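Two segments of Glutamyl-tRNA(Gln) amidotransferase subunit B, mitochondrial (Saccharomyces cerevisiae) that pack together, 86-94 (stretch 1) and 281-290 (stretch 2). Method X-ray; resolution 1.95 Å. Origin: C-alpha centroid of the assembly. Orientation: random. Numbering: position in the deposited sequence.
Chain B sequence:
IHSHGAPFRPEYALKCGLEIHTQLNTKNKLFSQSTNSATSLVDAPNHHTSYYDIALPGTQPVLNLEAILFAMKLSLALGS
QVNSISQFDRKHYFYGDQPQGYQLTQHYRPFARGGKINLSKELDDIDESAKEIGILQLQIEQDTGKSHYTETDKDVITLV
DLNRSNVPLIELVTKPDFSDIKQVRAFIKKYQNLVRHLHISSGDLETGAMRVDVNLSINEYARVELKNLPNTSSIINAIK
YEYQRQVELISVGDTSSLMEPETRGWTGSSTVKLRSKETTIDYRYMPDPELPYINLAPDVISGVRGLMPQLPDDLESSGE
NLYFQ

Stretch 1, residues 86-94: SQFDRKHYF
Stretch 2, residues 281-290: IDYRYMPDPE

How do the backbones meet? Stretch 1 is extended throughout, while stretch 2 turns at Tyr-283 and Arg-284 before a short strand at Met-286 and Pro-287; the two run broadly antiparallel, their end-to-end directions 135° apart. Asp-89 faces Pro-287 as a non-hydrogen-bonded pair (CA to CA 4.0 Å), and Arg-90 pairs with Met-286 (CA to CA 5.2 Å). Asp-288 N donates to Phe-88 O (2.8 Å), Arg-90 N to Met-286 O (2.7 Å), and Met-286 N to Arg-90 O (3.2 Å).

What anchors Arg-90? Its side chain (m, t, t, with chi4 at 176°) runs on the same sheet face as Met-286 (t, t, p). Arg-90 NE reaches Asp-288 OD2 at 2.8 Å, a salt bridge between opposite charges; Asp-288 is t at chi1. Pro-289 CD covers one guanidinium face, 3.5 Å from Arg-90 NH2.

Where does Lys-91 go? Lys-91 is all t; Lys-91 CE lies over the face of the Tyr-283 ring, 3.6 Å from its centroid, and Lys-91 NZ is 4.6 Å from the same centroid, adding cation-pi attraction to the CH-pi contact. Tyr-283 is m.

How does the pairing continue at His-92? Arg-284 has positive phi and psi (51°/51°), and His-92 (m) meets this turn. His-92 N donates to Tyr-283 O (2.8 Å), while its ND1 donates to Arg-284 O (3.0 Å) and Tyr-283 O (3.2 Å). Beyond, Tyr-93 (p) brings CD1 within 4.0 Å of Tyr-283 CE1.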

# COMPACT_ATOMS: atom_id res chain seq x y z
N SER B 86 -12.84 -5.08 12.74
CA SER B 86 -13.11 -5.26 11.32
C SER B 86 -12.07 -4.52 10.48
O SER B 86 -11.34 -3.66 10.98
CB SER B 86 -14.55 -4.88 10.94
OG SER B 86 -14.80 -3.50 11.11
N GLN B 87 -11.99 -4.88 9.21
CA GLN B 87 -10.96 -4.35 8.33
C GLN B 87 -11.48 -4.31 6.91
O GLN B 87 -12.47 -4.98 6.58
CB GLN B 87 -9.71 -5.23 8.39
CG GLN B 87 -9.99 -6.68 8.07
CD GLN B 87 -8.74 -7.47 7.72
OE1 GLN B 87 -7.69 -7.33 8.36
NE2 GLN B 87 -8.84 -8.31 6.68
N PHE B 88 -10.82 -3.53 6.07
CA PHE B 88 -11.15 -3.47 4.66
C PHE B 88 -10.12 -4.24 3.84
O PHE B 88 -8.93 -4.18 4.13
CB PHE B 88 -11.22 -2.02 4.18
CG PHE B 88 -12.40 -1.27 4.73
CD1 PHE B 88 -12.29 -0.56 5.91
CD2 PHE B 88 -13.62 -1.31 4.08
CE1 PHE B 88 -13.38 0.13 6.42
CE2 PHE B 88 -14.71 -0.63 4.58
CZ PHE B 88 -14.59 0.09 5.75
N ASP B 89 -10.59 -4.96 2.83
CA ASP B 89 -9.71 -5.73 1.95
C ASP B 89 -9.87 -5.26 0.52
O ASP B 89 -10.88 -4.67 0.16
CB ASP B 89 -10.02 -7.22 2.05
CG ASP B 89 -10.23 -7.68 3.48
OD1 ASP B 89 -11.38 -8.03 3.83
OD2 ASP B 89 -9.25 -7.69 4.26
N ARG B 90 -8.86 -5.52 -0.30
CA ARG B 90 -8.89 -5.16 -1.71
C ARG B 90 -9.37 -6.33 -2.57
O ARG B 90 -8.78 -7.42 -2.53
CB ARG B 90 -7.51 -4.71 -2.18
CG ARG B 90 -6.97 -3.52 -1.41
CD ARG B 90 -5.59 -3.11 -1.90
NE ARG B 90 -5.12 -1.91 -1.23
CZ ARG B 90 -3.92 -1.37 -1.42
NH1 ARG B 90 -3.07 -1.93 -2.26
NH2 ARG B 90 -3.57 -0.26 -0.77
N LYS B 91 -10.43 -6.10 -3.33
CA LYS B 91 -10.96 -7.08 -4.26
C LYS B 91 -10.54 -6.65 -5.66
O LYS B 91 -11.05 -5.66 -6.18
CB LYS B 91 -12.49 -7.14 -4.15
CG LYS B 91 -13.18 -8.06 -5.15
CD LYS B 91 -14.69 -7.97 -5.00
CE LYS B 91 -15.42 -8.92 -5.94
NZ LYS B 91 -16.89 -8.88 -5.72
N HIS B 92 -9.62 -7.40 -6.27
CA HIS B 92 -8.95 -6.95 -7.50
C HIS B 92 -9.64 -7.39 -8.79
O HIS B 92 -9.92 -8.57 -8.98
CB HIS B 92 -7.50 -7.43 -7.53
CG HIS B 92 -6.64 -6.89 -6.42
ND1 HIS B 92 -6.42 -7.58 -5.24
CD2 HIS B 92 -5.93 -5.75 -6.32
CE1 HIS B 92 -5.62 -6.87 -4.47
NE2 HIS B 92 -5.31 -5.75 -5.10
N TYR B 93 -9.89 -6.42 -9.68
CA TYR B 93 -10.25 -6.67 -11.07
C TYR B 93 -10.21 -5.38 -11.89
O TYR B 93 -10.29 -4.29 -11.34
CB TYR B 93 -11.62 -7.35 -11.19
CG TYR B 93 -12.78 -6.53 -10.70
CD1 TYR B 93 -13.16 -6.55 -9.36
CD2 TYR B 93 -13.52 -5.75 -11.57
CE1 TYR B 93 -14.23 -5.81 -8.90
CE2 TYR B 93 -14.60 -5.00 -11.13
CZ TYR B 93 -14.95 -5.03 -9.80
OH TYR B 93 -16.02 -4.28 -9.36
N PHE B 94 -10.08 -5.51 -13.21
CA PHE B 94 -10.03 -4.35 -14.09
C PHE B 94 -11.41 -4.06 -14.67
O PHE B 94 -12.10 -4.96 -15.15
CB PHE B 94 -9.04 -4.57 -15.24
CG PHE B 94 -7.61 -4.69 -14.80
CD1 PHE B 94 -6.99 -5.93 -14.72
CD2 PHE B 94 -6.87 -3.55 -14.50
CE1 PHE B 94 -5.67 -6.03 -14.33
CE2 PHE B 94 -5.55 -3.65 -14.10
CZ PHE B 94 -4.95 -4.89 -14.01
N ILE B 281 -12.60 -16.21 -11.62
CA ILE B 281 -11.67 -15.11 -11.38
C ILE B 281 -11.21 -15.11 -9.92
O ILE B 281 -12.03 -15.12 -9.00
CB ILE B 281 -12.32 -13.74 -11.65
CG1 ILE B 281 -13.37 -13.85 -12.76
CG2 ILE B 281 -11.26 -12.69 -11.97
CD1 ILE B 281 -14.32 -12.68 -12.80
N ASP B 282 -9.89 -15.11 -9.72
CA ASP B 282 -9.34 -14.94 -8.38
C ASP B 282 -9.24 -13.44 -8.12
O ASP B 282 -8.50 -12.73 -8.80
CB ASP B 282 -7.97 -15.60 -8.27
CG ASP B 282 -7.53 -15.81 -6.83
OD1 ASP B 282 -7.84 -14.95 -5.98
OD2 ASP B 282 -6.87 -16.83 -6.55
N TYR B 283 -10.00 -12.96 -7.14
CA TYR B 283 -10.02 -11.54 -6.83
C TYR B 283 -8.80 -11.13 -5.99
O TYR B 283 -8.58 -9.95 -5.74
CB TYR B 283 -11.32 -11.15 -6.14
CG TYR B 283 -12.53 -11.24 -7.04
CD1 TYR B 283 -12.68 -10.36 -8.11
CD2 TYR B 283 -13.52 -12.19 -6.83
CE1 TYR B 283 -13.78 -10.44 -8.95
CE2 TYR B 283 -14.62 -12.27 -7.66
CZ TYR B 283 -14.74 -11.39 -8.72
OH TYR B 283 -15.83 -11.46 -9.56
N ARG B 284 -8.03 -12.13 -5.56
CA ARG B 284 -6.80 -11.89 -4.81
C ARG B 284 -7.03 -10.96 -3.63
O ARG B 284 -6.33 -9.95 -3.46
CB ARG B 284 -5.71 -11.34 -5.74
CG ARG B 284 -5.14 -12.39 -6.71
CD ARG B 284 -4.78 -11.79 -8.06
NE ARG B 284 -5.97 -11.35 -8.78
CZ ARG B 284 -6.06 -10.23 -9.49
NH1 ARG B 284 -5.02 -9.40 -9.58
NH2 ARG B 284 -7.19 -9.93 -10.09
N TYR B 285 -8.03 -11.29 -2.81
CA TYR B 285 -8.38 -10.50 -1.63
C TYR B 285 -7.16 -10.29 -0.74
O TYR B 285 -6.52 -11.25 -0.31
CB TYR B 285 -9.48 -11.18 -0.82
CG TYR B 285 -10.83 -11.24 -1.51
CD1 TYR B 285 -11.31 -12.42 -2.05
CD2 TYR B 285 -11.64 -10.11 -1.59
CE1 TYR B 285 -12.54 -12.49 -2.67
CE2 TYR B 285 -12.88 -10.16 -2.21
CZ TYR B 285 -13.32 -11.36 -2.74
OH TYR B 285 -14.55 -11.42 -3.36
N MET B 286 -6.85 -9.03 -0.48
CA MET B 286 -5.71 -8.66 0.35
C MET B 286 -6.17 -7.61 1.34
O MET B 286 -6.75 -6.60 0.94
CB MET B 286 -4.59 -8.08 -0.52
CG MET B 286 -3.30 -7.77 0.24
SD MET B 286 -2.04 -6.97 -0.78
CE MET B 286 -2.78 -5.36 -1.04
N PRO B 287 -5.93 -7.85 2.64
CA PRO B 287 -6.24 -6.80 3.62
C PRO B 287 -5.52 -5.51 3.23
O PRO B 287 -4.35 -5.57 2.84
CB PRO B 287 -5.65 -7.36 4.91
CG PRO B 287 -5.71 -8.84 4.73
CD PRO B 287 -5.40 -9.06 3.27
N ASP B 288 -6.22 -4.38 3.28
CA ASP B 288 -5.59 -3.12 2.90
C ASP B 288 -4.42 -2.82 3.83
O ASP B 288 -4.55 -2.88 5.05
CB ASP B 288 -6.59 -1.97 2.89
CG ASP B 288 -6.04 -0.74 2.22
OD1 ASP B 288 -5.40 0.09 2.91
OD2 ASP B 288 -6.24 -0.59 1.00
N PRO B 289 -3.25 -2.52 3.24
CA PRO B 289 -2.04 -2.30 4.05
C PRO B 289 -1.96 -0.90 4.66
O PRO B 289 -1.07 -0.66 5.48
CB PRO B 289 -0.90 -2.52 3.05
CG PRO B 289 -1.50 -2.20 1.72
CD PRO B 289 -2.96 -2.58 1.80
N GLU B 290 -2.87 -0.01 4.29
CA GLU B 290 -2.84 1.37 4.79
C GLU B 290 -3.90 1.68 5.85
O GLU B 290 -3.62 2.37 6.83
CB GLU B 290 -3.00 2.36 3.63
CG GLU B 290 -1.87 2.33 2.63
CD GLU B 290 -1.86 3.56 1.75
OE1 GLU B 290 -2.90 3.85 1.12
OE2 GLU B 290 -0.82 4.25 1.70
O HOH W 1 -4.86 1.78 0.80